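Local coordinates for protein tryptophan--tRNA ligase (Mycoplasma pneumoniae, PDB 2YY5) that probably catalyses the ATP-dependent attachment of L-tryptophan to tRNA(Trp), working as a homodimeric class I aminoacyl-tRNA synthetase, at residues F39-L45 with C79-S84; L86-M92 with G141-Y146; Q99-E104 with L167-I171. The protein carries 1 engineered substitution. The contacts are given in a common frame with arbitrary orientation. Numbering follows the deposited sequence.

Contact 1 (F39-L45 with C79-S84); sequences FVFVADL and CLFLQS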
ATOM      1  N   PHE B  39      19.108   6.361  11.482  1.00 21.04           N
ATOM      2  CA  PHE B  39      17.919   6.800  10.774  1.00 19.88           C
ATOM      3  C   PHE B  39      16.757   6.613  11.719  1.00 20.19           C
ATOM      4  O   PHE B  39      16.578   5.532  12.284  1.00 24.77           O
ATOM      5  CB  PHE B  39      17.691   5.951   9.524  1.00 24.20           C
ATOM      6  CG  PHE B  39      18.547   6.348   8.365  1.00 28.22           C
ATOM      7  CD1 PHE B  39      18.204   7.442   7.581  1.00 26.73           C
ATOM      8  CD2 PHE B  39      19.708   5.639   8.065  1.00 29.35           C
ATOM      9  CE1 PHE B  39      19.004   7.826   6.512  1.00 32.94           C
ATOM     10  CE2 PHE B  39      20.516   6.012   6.999  1.00 31.98           C
ATOM     11  CZ  PHE B  39      20.164   7.107   6.219  1.00 35.38           C
ATOM     12  N   VAL B  40      15.979   7.673  11.895  1.00 16.88           N
ATOM     13  CA  VAL B  40      14.814   7.646  12.763  1.00 15.13           C
ATOM     14  C   VAL B  40      13.668   8.406  12.097  1.00 16.26           C
ATOM     15  O   VAL B  40      13.872   9.486  11.535  1.00 22.77           O
ATOM     16  CB  VAL B  40      15.131   8.302  14.115  1.00  7.83           C
ATOM     17  CG1 VAL B  40      13.932   8.183  15.057  1.00  7.84           C
ATOM     18  CG2 VAL B  40      16.348   7.653  14.707  1.00 12.62           C
ATOM     19  N   PHE B  41      12.462   7.858  12.160  1.00  9.80           N
ATOM     20  CA  PHE B  41      11.332   8.537  11.547  1.00 11.87           C
ATOM     21  C   PHE B  41      10.034   8.436  12.345  1.00 13.15           C
ATOM     22  O   PHE B  41       9.842   7.525  13.162  1.00  9.22           O
ATOM     23  CB  PHE B  41      11.091   8.016  10.117  1.00  8.12           C
ATOM     24  CG  PHE B  41      10.687   6.565  10.052  1.00 10.35           C
ATOM     25  CD1 PHE B  41      11.647   5.553  10.054  1.00 16.86           C
ATOM     26  CD2 PHE B  41       9.339   6.209  10.007  1.00 15.33           C
ATOM     27  CE1 PHE B  41      11.275   4.205  10.015  1.00 12.27           C
ATOM     28  CE2 PHE B  41       8.952   4.864   9.967  1.00 17.14           C
ATOM     29  CZ  PHE B  41       9.922   3.861   9.971  1.00 17.14           C
ATOM     30  N   VAL B  42       9.158   9.401  12.099  1.00 11.38           N
ATOM     31  CA  VAL B  42       7.854   9.461  12.730  1.00 15.12           C
ATOM     32  C   VAL B  42       6.986   8.629  11.796  1.00 13.82           C
ATOM     33  O   VAL B  42       6.689   9.043  10.682  1.00 12.71           O
ATOM     34  CB  VAL B  42       7.349  10.916  12.773  1.00 21.08           C
ATOM     35  CG1 VAL B  42       5.920  10.974  13.324  1.00 23.62           C
ATOM     36  CG2 VAL B  42       8.295  11.752  13.617  1.00 18.15           C
ATOM     37  N   ALA B  43       6.591   7.448  12.251  1.00 14.37           N
ATOM     38  CA  ALA B  43       5.799   6.544  11.432  1.00 18.94           C
ATOM     39  C   ALA B  43       4.297   6.885  11.327  1.00 18.88           C
ATOM     40  O   ALA B  43       3.439   6.110  11.755  1.00 15.86           O
ATOM     41  CB  ALA B  43       5.994   5.121  11.945  1.00 18.36           C
ATOM     42  N   ASP B  44       3.990   8.032  10.726  1.00 20.29           N
ATOM     43  CA  ASP B  44       2.605   8.481  10.582  1.00 22.80           C
ATOM     44  C   ASP B  44       1.758   7.687   9.587  1.00 22.98           C
ATOM     45  O   ASP B  44       0.551   7.895   9.498  1.00 25.58           O
ATOM     46  CB  ASP B  44       2.563   9.966  10.216  1.00 19.09           C
ATOM     47  CG  ASP B  44       3.335  10.285   8.944  1.00 24.78           C
ATOM     48  OD1 ASP B  44       3.050  11.342   8.346  1.00 23.89           O
ATOM     49  OD2 ASP B  44       4.229   9.497   8.548  1.00 21.12           O
ATOM     50  N   LEU B  45       2.383   6.789   8.832  1.00 22.70           N
ATOM     51  CA  LEU B  45       1.646   5.958   7.883  1.00 19.73           C
ATOM     52  C   LEU B  45       1.087   4.756   8.647  1.00 19.47           C
ATOM     53  O   LEU B  45       0.156   4.095   8.194  1.00 25.65           O
ATOM     54  CB  LEU B  45       2.561   5.501   6.738  1.00 15.08           C
ATOM     55  CG  LEU B  45       3.052   6.630   5.818  1.00 15.87           C
ATOM     56  CD1 LEU B  45       3.961   6.060   4.758  1.00 19.02           C
ATOM     57  CD2 LEU B  45       1.872   7.344   5.170  1.00  9.77           C
ATOM     58  N   CYS B  79      19.591  11.247  11.300  1.00 23.27           N
ATOM     59  CA  CYS B  79      18.598  11.626  10.303  1.00 22.08           C
ATOM     60  C   CYS B  79      17.203  11.391  10.865  1.00 23.52           C
ATOM     61  O   CYS B  79      16.821  10.250  11.118  1.00 28.02           O
ATOM     62  CB  CYS B  79      18.763  10.793   9.036  1.00 22.22           C
ATOM     63  SG  CYS B  79      17.468  11.093   7.817  1.00 32.98           S
ATOM     64  N   LEU B  80      16.447  12.467  11.061  1.00 21.03           N
ATOM     65  CA  LEU B  80      15.095  12.369  11.603  1.00 22.51           C
ATOM     66  C   LEU B  80      14.092  12.870  10.565  1.00 21.82           C
ATOM     67  O   LEU B  80      14.113  14.038  10.191  1.00 21.93           O
ATOM     68  CB  LEU B  80      14.995  13.200  12.888  1.00 17.18           C
ATOM     69  CG  LEU B  80      13.620  13.432  13.526  1.00 21.29           C
ATOM     70  CD1 LEU B  80      12.967  12.107  13.934  1.00  9.13           C
ATOM     71  CD2 LEU B  80      13.799  14.348  14.739  1.00 12.41           C
ATOM     72  N   PHE B  81      13.212  11.988  10.101  1.00 19.15           N
ATOM     73  CA  PHE B  81      12.243  12.377   9.084  1.00 14.34           C
ATOM     74  C   PHE B  81      10.810  11.923   9.349  1.00 10.82           C
ATOM     75  O   PHE B  81      10.551  11.178  10.287  1.00  4.86           O
ATOM     76  CB  PHE B  81      12.705  11.857   7.722  1.00 10.24           C
ATOM     77  CG  PHE B  81      12.717  10.351   7.604  1.00  9.56           C
ATOM     78  CD1 PHE B  81      11.731   9.690   6.872  1.00 10.09           C
ATOM     79  CD2 PHE B  81      13.757   9.602   8.153  1.00 10.50           C
ATOM     80  CE1 PHE B  81      11.788   8.306   6.674  1.00  9.49           C
ATOM     81  CE2 PHE B  81      13.823   8.214   7.959  1.00 11.35           C
ATOM     82  CZ  PHE B  81      12.838   7.567   7.216  1.00  4.31           C
ATOM     83  N   LEU B  82       9.880  12.390   8.514  1.00 12.99           N
ATOM     84  CA  LEU B  82       8.474  12.018   8.639  1.00 12.87           C
ATOM     85  C   LEU B  82       8.158  11.043   7.517  1.00 16.47           C
ATOM     86  O   LEU B  82       8.203  11.406   6.342  1.00 17.41           O
ATOM     87  CB  LEU B  82       7.566  13.244   8.521  1.00 13.21           C
ATOM     88  CG  LEU B  82       6.077  12.918   8.675  1.00 14.24           C
ATOM     89  CD1 LEU B  82       5.827  12.546  10.122  1.00 10.15           C
ATOM     90  CD2 LEU B  82       5.199  14.101   8.277  1.00 10.55           C
ATOM     91  N   GLN B  83       7.843   9.805   7.894  1.00 14.93           N
ATOM     92  CA  GLN B  83       7.533   8.735   6.949  1.00 15.97           C
ATOM     93  C   GLN B  83       6.704   9.164   5.731  1.00 14.81           C
ATOM     94  O   GLN B  83       7.055   8.859   4.593  1.00 11.56           O
ATOM     95  CB  GLN B  83       6.826   7.593   7.695  1.00 17.25           C
ATOM     96  CG  GLN B  83       6.484   6.377   6.843  1.00 14.06           C
ATOM     97  CD  GLN B  83       5.807   5.286   7.650  1.00 15.85           C
ATOM     98  OE1 GLN B  83       5.144   5.562   8.645  1.00 15.19           O
ATOM     99  NE2 GLN B  83       5.955   4.042   7.213  1.00 13.98           N
ATOM    100  N   SER B  84       5.613   9.876   5.965  1.00 17.21           N
ATOM    101  CA  SER B  84       4.759  10.312   4.871  1.00 15.82           C
ATOM    102  C   SER B  84       5.423  11.289   3.895  1.00 19.67           C
ATOM    103  O   SER B  84       4.900  11.507   2.799  1.00 18.50           O
ATOM    104  CB  SER B  84       3.467  10.940   5.428  1.00 19.98           C
ATOM    105  OG  SER B  84       3.713  12.173   6.094  1.00 14.63           O
TER
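Start with the F81 ring: it turns one face to the adjacent strand, so that CB of F41 sits 3.3 Å from the F81 ring centroid, almost on the ring normal. This CH-pi contact seats F41 on the F81 ring, on the face of the sheet that also carries F39 and C79, while the two rings meet obliquely. On the same face, F39 CD1 rests on C79 CB at 3.7 Å. The opposite face carries V40, V42, L80 and L82; here L82 reaches across with CD1, 3.5 Å from V42 CB. Helix 54-71 packs on V42 and L80, and helix 311-340 touches F39, C79 and F81 and also reaches L80.

The strands run parallel, with V40 N hydrogen-bonded to C79 O (2.8 Å), F81 N to V40 O (3.0 Å), V42 N to F81 O (2.9 Å) and Q83 N to V42 O (3.1 Å). The chain then kinks through an inverse gamma turn centred on A43. The extended side chain of Q83 fills the bend, its OE1 taking L45 N at 3.0 Å. D44 curls over in the p rotamer to bind S84 twice, OD1 with S84 OG (a very short 2.5 Å) and OD2 with S84 N (3.0 Å). F41 touches the bound tryptophanyl-adenylate analogue, as expected of class I synthetases, whose Rossmann-type parallel sheet binds substrates at the C-terminal ends of its strands.

Contact 2 (L86-M92 with G141-Y146); sequences LLEHSMM and GDILLY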
ATOM      1  N   LEU B  86       8.041  10.796   2.364  1.00 13.67           N
ATOM      2  CA  LEU B  86       8.664   9.983   1.330  1.00 14.99           C
ATOM      3  C   LEU B  86       7.732   8.970   0.653  1.00 13.09           C
ATOM      4  O   LEU B  86       7.415   7.926   1.214  1.00 11.55           O
ATOM      5  CB  LEU B  86       9.873   9.230   1.900  1.00 12.49           C
ATOM      6  CG  LEU B  86      11.133  10.034   2.213  1.00 20.51           C
ATOM      7  CD1 LEU B  86      10.853  11.000   3.356  1.00 14.06           C
ATOM      8  CD2 LEU B  86      12.271   9.081   2.577  1.00 19.46           C
ATOM      9  N   LEU B  87       7.305   9.270  -0.563  1.00 12.23           N
ATOM     10  CA  LEU B  87       6.464   8.337  -1.296  1.00 13.74           C
ATOM     11  C   LEU B  87       7.164   6.978  -1.429  1.00 18.85           C
ATOM     12  O   LEU B  87       6.507   5.956  -1.671  1.00 18.49           O
ATOM     13  CB  LEU B  87       6.153   8.896  -2.689  1.00 15.19           C
ATOM     14  CG  LEU B  87       4.940   9.824  -2.837  1.00 13.00           C
ATOM     15  CD1 LEU B  87       4.568  10.446  -1.509  1.00 12.19           C
ATOM     16  CD2 LEU B  87       5.255  10.874  -3.867  1.00 11.82           C
ATOM     17  N   GLU B  88       8.493   6.963  -1.279  1.00 16.76           N
ATOM     18  CA  GLU B  88       9.254   5.717  -1.387  1.00 11.01           C
ATOM     19  C   GLU B  88       8.791   4.694  -0.364  1.00 11.60           C
ATOM     20  O   GLU B  88       8.919   3.496  -0.577  1.00 16.92           O
ATOM     21  CB  GLU B  88      10.758   5.951  -1.193  1.00 13.12           C
ATOM     22  CG  GLU B  88      11.494   6.572  -2.378  1.00  7.23           C
ATOM     23  CD  GLU B  88      11.232   8.054  -2.488  1.00 19.81           C
ATOM     24  OE1 GLU B  88      11.764   8.700  -3.414  1.00 21.54           O
ATOM     25  OE2 GLU B  88      10.490   8.578  -1.633  1.00 22.46           O
ATOM     26  N   HIS B  89       8.251   5.166   0.752  1.00 13.53           N
ATOM     27  CA  HIS B  89       7.783   4.260   1.784  1.00 13.19           C
ATOM     28  C   HIS B  89       6.541   3.505   1.343  1.00 13.58           C
ATOM     29  O   HIS B  89       6.491   2.287   1.458  1.00 12.79           O
ATOM     30  CB  HIS B  89       7.552   5.029   3.083  1.00 11.28           C
ATOM     31  CG  HIS B  89       8.810   5.256   3.859  1.00 17.11           C
ATOM     32  ND1 HIS B  89       9.286   4.349   4.781  1.00 20.27           N
ATOM     33  CD2 HIS B  89       9.747   6.231   3.774  1.00 19.65           C
ATOM     34  CE1 HIS B  89      10.465   4.753   5.227  1.00 18.99           C
ATOM     35  NE2 HIS B  89      10.767   5.892   4.629  1.00 16.81           N
ATOM     36  N   SER B  90       5.560   4.216   0.808  1.00 14.81           N
ATOM     37  CA  SER B  90       4.341   3.571   0.345  1.00 17.34           C
ATOM     38  C   SER B  90       4.671   2.578  -0.768  1.00 17.94           C
ATOM     39  O   SER B  90       4.107   1.483  -0.826  1.00 19.00           O
ATOM     40  CB  SER B  90       3.342   4.613  -0.175  1.00 17.75           C
ATOM     41  OG  SER B  90       3.794   5.220  -1.375  1.00  7.23           O
ATOM     42  N   MET B  91       5.597   2.957  -1.641  1.00 13.30           N
ATOM     43  CA  MET B  91       5.959   2.089  -2.751  1.00 12.95           C
ATOM     44  C   MET B  91       6.678   0.835  -2.304  1.00 10.44           C
ATOM     45  O   MET B  91       6.340  -0.260  -2.737  1.00 13.90           O
ATOM     46  CB  MET B  91       6.807   2.844  -3.771  1.00 13.49           C
ATOM     47  CG  MET B  91       7.157   2.027  -5.010  1.00 23.07           C
ATOM     48  SD  MET B  91       5.754   1.115  -5.703  1.00 31.18           S
ATOM     49  CE  MET B  91       5.101   2.282  -6.855  1.00 34.74           C
ATOM     50  N   MET B  92       7.672   0.986  -1.440  1.00  9.47           N
ATOM     51  CA  MET B  92       8.410  -0.173  -0.965  1.00  5.23           C
ATOM     52  C   MET B  92       7.470  -1.052  -0.145  1.00 12.02           C
ATOM     53  O   MET B  92       7.507  -2.280  -0.245  1.00 14.78           O
ATOM     54  CB  MET B  92       9.618   0.267  -0.120  1.00  8.87           C
ATOM     55  CG  MET B  92      10.484  -0.882   0.410  1.00 11.71           C
ATOM     56  SD  MET B  92      11.178  -1.976  -0.877  1.00 15.65           S
ATOM     57  CE  MET B  92      12.763  -1.231  -1.121  1.00  9.80           C
ATOM     58  N   GLY B 141       9.088  -2.914   4.735  1.00 16.47           N
ATOM     59  CA  GLY B 141       9.566  -1.998   3.718  1.00 16.73           C
ATOM     60  C   GLY B 141      10.312  -0.818   4.306  1.00 16.45           C
ATOM     61  O   GLY B 141      11.345  -0.408   3.773  1.00 20.46           O
ATOM     62  N   ASP B 142       9.799  -0.267   5.403  1.00 18.33           N
ATOM     63  CA  ASP B 142      10.456   0.870   6.043  1.00 18.76           C
ATOM     64  C   ASP B 142      11.883   0.476   6.399  1.00 18.44           C
ATOM     65  O   ASP B 142      12.803   1.276   6.273  1.00 15.51           O
ATOM     66  CB  ASP B 142       9.728   1.295   7.327  1.00 22.22           C
ATOM     67  CG  ASP B 142       8.271   1.695   7.090  1.00 21.97           C
ATOM     68  OD1 ASP B 142       7.965   2.395   6.093  1.00 14.01           O
ATOM     69  OD2 ASP B 142       7.429   1.316   7.933  1.00 20.54           O
ATOM     70  N   ILE B 143      12.055  -0.767   6.837  1.00 20.50           N
ATOM     71  CA  ILE B 143      13.368  -1.275   7.211  1.00 20.91           C
ATOM     72  C   ILE B 143      14.260  -1.416   5.983  1.00 21.90           C
ATOM     73  O   ILE B 143      15.287  -0.750   5.867  1.00 21.67           O
ATOM     74  CB  ILE B 143      13.271  -2.661   7.874  1.00 23.39           C
ATOM     75  CG1 ILE B 143      12.358  -2.602   9.102  1.00 25.65           C
ATOM     76  CG2 ILE B 143      14.653  -3.137   8.271  1.00 18.36           C
ATOM     77  CD1 ILE B 143      11.975  -3.976   9.622  1.00 30.93           C
ATOM     78  N   LEU B 144      13.843  -2.283   5.065  1.00 22.10           N
ATOM     79  CA  LEU B 144      14.599  -2.566   3.854  1.00 22.16           C
ATOM     80  C   LEU B 144      14.941  -1.395   2.935  1.00 24.05           C
ATOM     81  O   LEU B 144      15.844  -1.503   2.105  1.00 24.89           O
ATOM     82  CB  LEU B 144      13.887  -3.664   3.061  1.00 18.84           C
ATOM     83  CG  LEU B 144      14.146  -5.118   3.485  1.00 20.06           C
ATOM     84  CD1 LEU B 144      15.160  -5.176   4.612  1.00 10.05           C
ATOM     85  CD2 LEU B 144      12.851  -5.767   3.902  1.00 15.30           C
ATOM     86  N   LEU B 145      14.231  -0.282   3.073  1.00 24.26           N
ATOM     87  CA  LEU B 145      14.504   0.884   2.237  1.00 24.10           C
ATOM     88  C   LEU B 145      15.873   1.478   2.563  1.00 21.71           C
ATOM     89  O   LEU B 145      16.522   2.079   1.709  1.00 16.48           O
ATOM     90  CB  LEU B 145      13.444   1.962   2.462  1.00 24.15           C
ATOM     91  CG  LEU B 145      12.482   2.300   1.327  1.00 27.55           C
ATOM     92  CD1 LEU B 145      11.533   3.410   1.795  1.00 23.30           C
ATOM     93  CD2 LEU B 145      13.269   2.724   0.090  1.00 21.32           C
ATOM     94  N   TYR B 146      16.301   1.311   3.808  1.00 16.12           N
ATOM     95  CA  TYR B 146      17.577   1.851   4.250  1.00 16.22           C
ATOM     96  C   TYR B 146      18.646   0.778   4.459  1.00 17.79           C
ATOM     97  O   TYR B 146      19.768   1.091   4.867  1.00 16.62           O
ATOM     98  CB  TYR B 146      17.360   2.669   5.529  1.00 14.84           C
ATOM     99  CG  TYR B 146      16.362   3.778   5.324  1.00 13.89           C
ATOM    100  CD1 TYR B 146      16.744   4.989   4.742  1.00 17.33           C
ATOM    101  CD2 TYR B 146      15.006   3.572   5.587  1.00 19.90           C
ATOM    102  CE1 TYR B 146      15.796   5.965   4.410  1.00 19.73           C
ATOM    103  CE2 TYR B 146      14.048   4.539   5.260  1.00 21.74           C
ATOM    104  CZ  TYR B 146      14.449   5.730   4.668  1.00 19.47           C
ATOM    105  OH  TYR B 146      13.506   6.661   4.298  1.00 18.94           O
TER
HETATM  106  O   HOH W   1       7.950   1.097   3.365  1.00 28.79           O
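Three residues of similar burial carry this contact: M92 and H89 from the start of helix 87-98, and L145 of segment 141-146. L145 fits between the other two. Its CD1 stands over the H89 imidazole, 3.7 Å from the ring centroid and nearly on the normal, a CH-pi contact, while its CG meets M92 CB at 3.8 Å. M92 in turn lays CG against G141 O (3.5 Å). Glycine suits this spot: the M92 and G141 CA atoms come within 5.2 Å, and a CB at G141 would press on the M92 backbone.

With one face covered, H89 does its polar work at the ring edge. ND1 donates to D142 OD1 at 2.7 Å, and NE2 shares a 2.9 Å hydrogen bond with Y146 OH. A water lies within hydrogen-bonding distance of both segments, 2.7 Å from H89 O and 3.0 Å from D142 OD1. The other carboxylate oxygen, OD2 of D142, is hydrogen-bonded to H46 NE2 and to a nitrogen of the bound analogue. Because ND1 is the donor, H89 can help fix the orientation of this carboxylate, which is consistent with the predicted role of D142 in binding L-tryptophan.

Contact 3 (Q99-E104 with L167-I171); sequences QSNLGE and LAQRI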
ATOM      1  N   GLN B  99       4.275  -9.329  -1.862  1.00 18.01           N
ATOM      2  CA  GLN B  99       5.128 -10.503  -1.710  1.00 19.28           C
ATOM      3  C   GLN B  99       4.802 -11.300  -0.452  1.00 19.74           C
ATOM      4  O   GLN B  99       5.451 -12.303  -0.162  1.00 24.84           O
ATOM      5  CB  GLN B  99       6.602 -10.111  -1.698  1.00 16.74           C
ATOM      6  CG  GLN B  99       7.188  -9.846  -3.073  1.00 27.17           C
ATOM      7  CD  GLN B  99       7.197 -11.080  -3.973  1.00 29.20           C
ATOM      8  OE1 GLN B  99       6.377 -11.206  -4.887  1.00 23.83           O
ATOM      9  NE2 GLN B  99       8.128 -11.996  -3.714  1.00 20.37           N
ATOM     10  N   SER B 100       3.799 -10.860   0.296  1.00 15.03           N
ATOM     11  CA  SER B 100       3.408 -11.576   1.506  1.00 23.36           C
ATOM     12  C   SER B 100       2.090 -12.275   1.233  1.00 21.02           C
ATOM     13  O   SER B 100       1.457 -12.032   0.208  1.00 27.74           O
ATOM     14  CB  SER B 100       3.227 -10.611   2.684  1.00 15.16           C
ATOM     15  OG  SER B 100       2.079  -9.801   2.506  1.00 11.45           O
ATOM     16  N   ASN B 101       1.693 -13.160   2.135  1.00 16.35           N
ATOM     17  CA  ASN B 101       0.421 -13.857   1.998  1.00 23.87           C
ATOM     18  C   ASN B 101      -0.432 -13.541   3.228  1.00 22.74           C
ATOM     19  O   ASN B 101       0.091 -13.187   4.286  1.00 21.06           O
ATOM     20  CB  ASN B 101       0.631 -15.373   1.867  1.00 23.30           C
ATOM     21  CG  ASN B 101       1.645 -15.912   2.858  1.00 30.55           C
ATOM     22  OD1 ASN B 101       2.832 -16.003   2.552  1.00 25.89           O
ATOM     23  ND2 ASN B 101       1.183 -16.263   4.058  1.00 30.94           N
ATOM     24  N   LEU B 102      -1.745 -13.660   3.092  1.00 21.82           N
ATOM     25  CA  LEU B 102      -2.642 -13.369   4.207  1.00 24.05           C
ATOM     26  C   LEU B 102      -2.337 -14.226   5.432  1.00 23.54           C
ATOM     27  O   LEU B 102      -2.358 -13.748   6.570  1.00 28.18           O
ATOM     28  CB  LEU B 102      -4.095 -13.588   3.774  1.00 20.89           C
ATOM     29  CG  LEU B 102      -4.556 -12.775   2.564  1.00 15.28           C
ATOM     30  CD1 LEU B 102      -5.986 -13.134   2.238  1.00 14.07           C
ATOM     31  CD2 LEU B 102      -4.430 -11.290   2.860  1.00 12.33           C
ATOM     32  N   GLY B 103      -2.049 -15.498   5.188  1.00 26.25           N
ATOM     33  CA  GLY B 103      -1.746 -16.418   6.268  1.00 25.95           C
ATOM     34  C   GLY B 103      -0.718 -15.910   7.255  1.00 25.69           C
ATOM     35  O   GLY B 103      -1.005 -15.823   8.441  1.00 29.74           O
ATOM     36  N   GLU B 104       0.474 -15.564   6.780  1.00 26.39           N
ATOM     37  CA  GLU B 104       1.514 -15.081   7.683  1.00 26.88           C
ATOM     38  C   GLU B 104       1.131 -13.780   8.378  1.00 29.44           C
ATOM     39  O   GLU B 104       1.549 -13.532   9.512  1.00 30.01           O
ATOM     40  CB  GLU B 104       2.848 -14.910   6.939  1.00 19.18           C
ATOM     41  CG  GLU B 104       2.818 -13.977   5.741  1.00 15.42           C
ATOM     42  CD  GLU B 104       4.133 -13.988   4.965  1.00 22.06           C
ATOM     43  OE1 GLU B 104       4.184 -13.400   3.863  1.00 20.91           O
ATOM     44  OE2 GLU B 104       5.119 -14.582   5.458  1.00 20.00           O
ATOM     45  N   LEU B 167      10.600 -11.979   4.519  1.00 21.97           N
ATOM     46  CA  LEU B 167      10.276 -11.308   3.260  1.00 23.85           C
ATOM     47  C   LEU B 167      11.551 -10.947   2.504  1.00 21.60           C
ATOM     48  O   LEU B 167      11.604 -11.043   1.281  1.00 22.80           O
ATOM     49  CB  LEU B 167       9.452 -10.031   3.516  1.00 20.53           C
ATOM     50  CG  LEU B 167       8.033 -10.184   4.086  1.00 22.34           C
ATOM     51  CD1 LEU B 167       7.364  -8.809   4.199  1.00 11.00           C
ATOM     52  CD2 LEU B 167       7.213 -11.102   3.177  1.00 19.88           C
ATOM     53  N   ALA B 168      12.575 -10.526   3.237  1.00 21.84           N
ATOM     54  CA  ALA B 168      13.847 -10.161   2.633  1.00 23.91           C
ATOM     55  C   ALA B 168      14.445 -11.396   1.945  1.00 23.82           C
ATOM     56  O   ALA B 168      14.933 -11.326   0.811  1.00 11.91           O
ATOM     57  CB  ALA B 168      14.793  -9.631   3.703  1.00 20.28           C
ATOM     58  N   GLN B 169      14.390 -12.530   2.636  1.00 20.72           N
ATOM     59  CA  GLN B 169      14.906 -13.776   2.088  1.00 21.94           C
ATOM     60  C   GLN B 169      14.034 -14.245   0.924  1.00 20.42           C
ATOM     61  O   GLN B 169      14.540 -14.742  -0.083  1.00 19.95           O
ATOM     62  CB  GLN B 169      14.966 -14.845   3.181  1.00 23.17           C
ATOM     63  CG  GLN B 169      16.144 -14.687   4.138  1.00 19.29           C
ATOM     64  CD  GLN B 169      16.156 -15.768   5.198  1.00 21.08           C
ATOM     65  OE1 GLN B 169      15.330 -15.767   6.114  1.00 21.46           O
ATOM     66  NE2 GLN B 169      17.082 -16.709   5.073  1.00 15.66           N
ATOM     67  N   ARG B 170      12.723 -14.088   1.073  1.00 20.75           N
ATOM     68  CA  ARG B 170      11.769 -14.445   0.022  1.00 18.90           C
ATOM     69  C   ARG B 170      12.145 -13.633  -1.238  1.00 20.33           C
ATOM     70  O   ARG B 170      12.325 -14.200  -2.311  1.00 18.74           O
ATOM     71  CB  ARG B 170      10.354 -14.102   0.514  1.00 25.92           C
ATOM     72  CG  ARG B 170       9.185 -14.283  -0.461  1.00 26.46           C
ATOM     73  CD  ARG B 170       8.383 -15.552  -0.188  1.00 35.71           C
ATOM     74  NE  ARG B 170       8.075 -15.806   1.226  1.00 32.16           N
ATOM     75  CZ  ARG B 170       7.177 -15.146   1.959  1.00 24.68           C
ATOM     76  NH1 ARG B 170       6.469 -14.158   1.440  1.00 26.97           N
ATOM     77  NH2 ARG B 170       6.971 -15.496   3.219  1.00 24.99           N
ATOM     78  N   ILE B 171      12.289 -12.311  -1.085  1.00 19.08           N
ATOM     79  CA  ILE B 171      12.647 -11.397  -2.184  1.00 21.21           C
ATOM     80  C   ILE B 171      14.012 -11.758  -2.794  1.00 25.42           C
ATOM     81  O   ILE B 171      14.195 -11.771  -4.016  1.00 22.63           O
ATOM     82  CB  ILE B 171      12.729  -9.917  -1.685  1.00 24.59           C
ATOM     83  CG1 ILE B 171      11.377  -9.454  -1.128  1.00 21.79           C
ATOM     84  CG2 ILE B 171      13.202  -9.003  -2.807  1.00 20.37           C
ATOM     85  CD1 ILE B 171      10.271  -9.428  -2.131  1.00 28.31           C
TER
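Q99 folds its side chain over the end of I171, bringing its CG within 3.3 Å of I171 CD1, and its amide NE2 lies 4.1 Å from R170 CG. Q99 thus packs on the 167-171 part of helix 158-175. One turn back on that helix, L167 sets CD2 against the 99-104 segment, 4.0 Å from both Q99 O and S100 CB and 3.9 Å from E104 OE1.

R170 adds the charged part. Its guanidinium reaches across edge-on to the E104 carboxylate in a salt bridge: NH2 to OE2 is a good hydrogen bond at 3.0 Å, whereas NH1 to OE1 is weak at 3.4 Å. E104 has a second job within its own segment. N101 is the N-cap of helix 102-106, and its backbone N gives a 3.0 Å hydrogen bond to E104 OE1, the side-chain-to-backbone half of what a capping box uses. The same carboxylate therefore serves the helix start and the arginine.

In the fold, the contact ties the short link between helices 87-98 and 102-106 to the flank of helix 158-175. M96 of helix 87-98 packs on both L167 and I171, while S100 OG faces the dimer interface, hydrogen-bonded to M97 O and to T130 OG1 of the second subunit.

How the contacts relate
Contacts 1 and 2 adjoin, with centres about 11 Å apart, and share the tryptophan side of the pocket. F41 of contact 1 and D142 of contact 2 both line the ligand pocket, with F41 CZ 3.7 Å from D142 CB. Q83 NE2 makes a weak hydrogen bond to D142 OD1, so the carboxylate is held from both contacts. F81 CE1 comes within 3.3 Å of H89 NE2. Contact 3 lies further along: its centre is about 16 Å from that of contact 2 and about 24 Å from that of contact 1, and the L167 side chain stays about 12 Å from the ligand. Helix 87-98 joins contacts 2 and 3, and all three touch the second subunit.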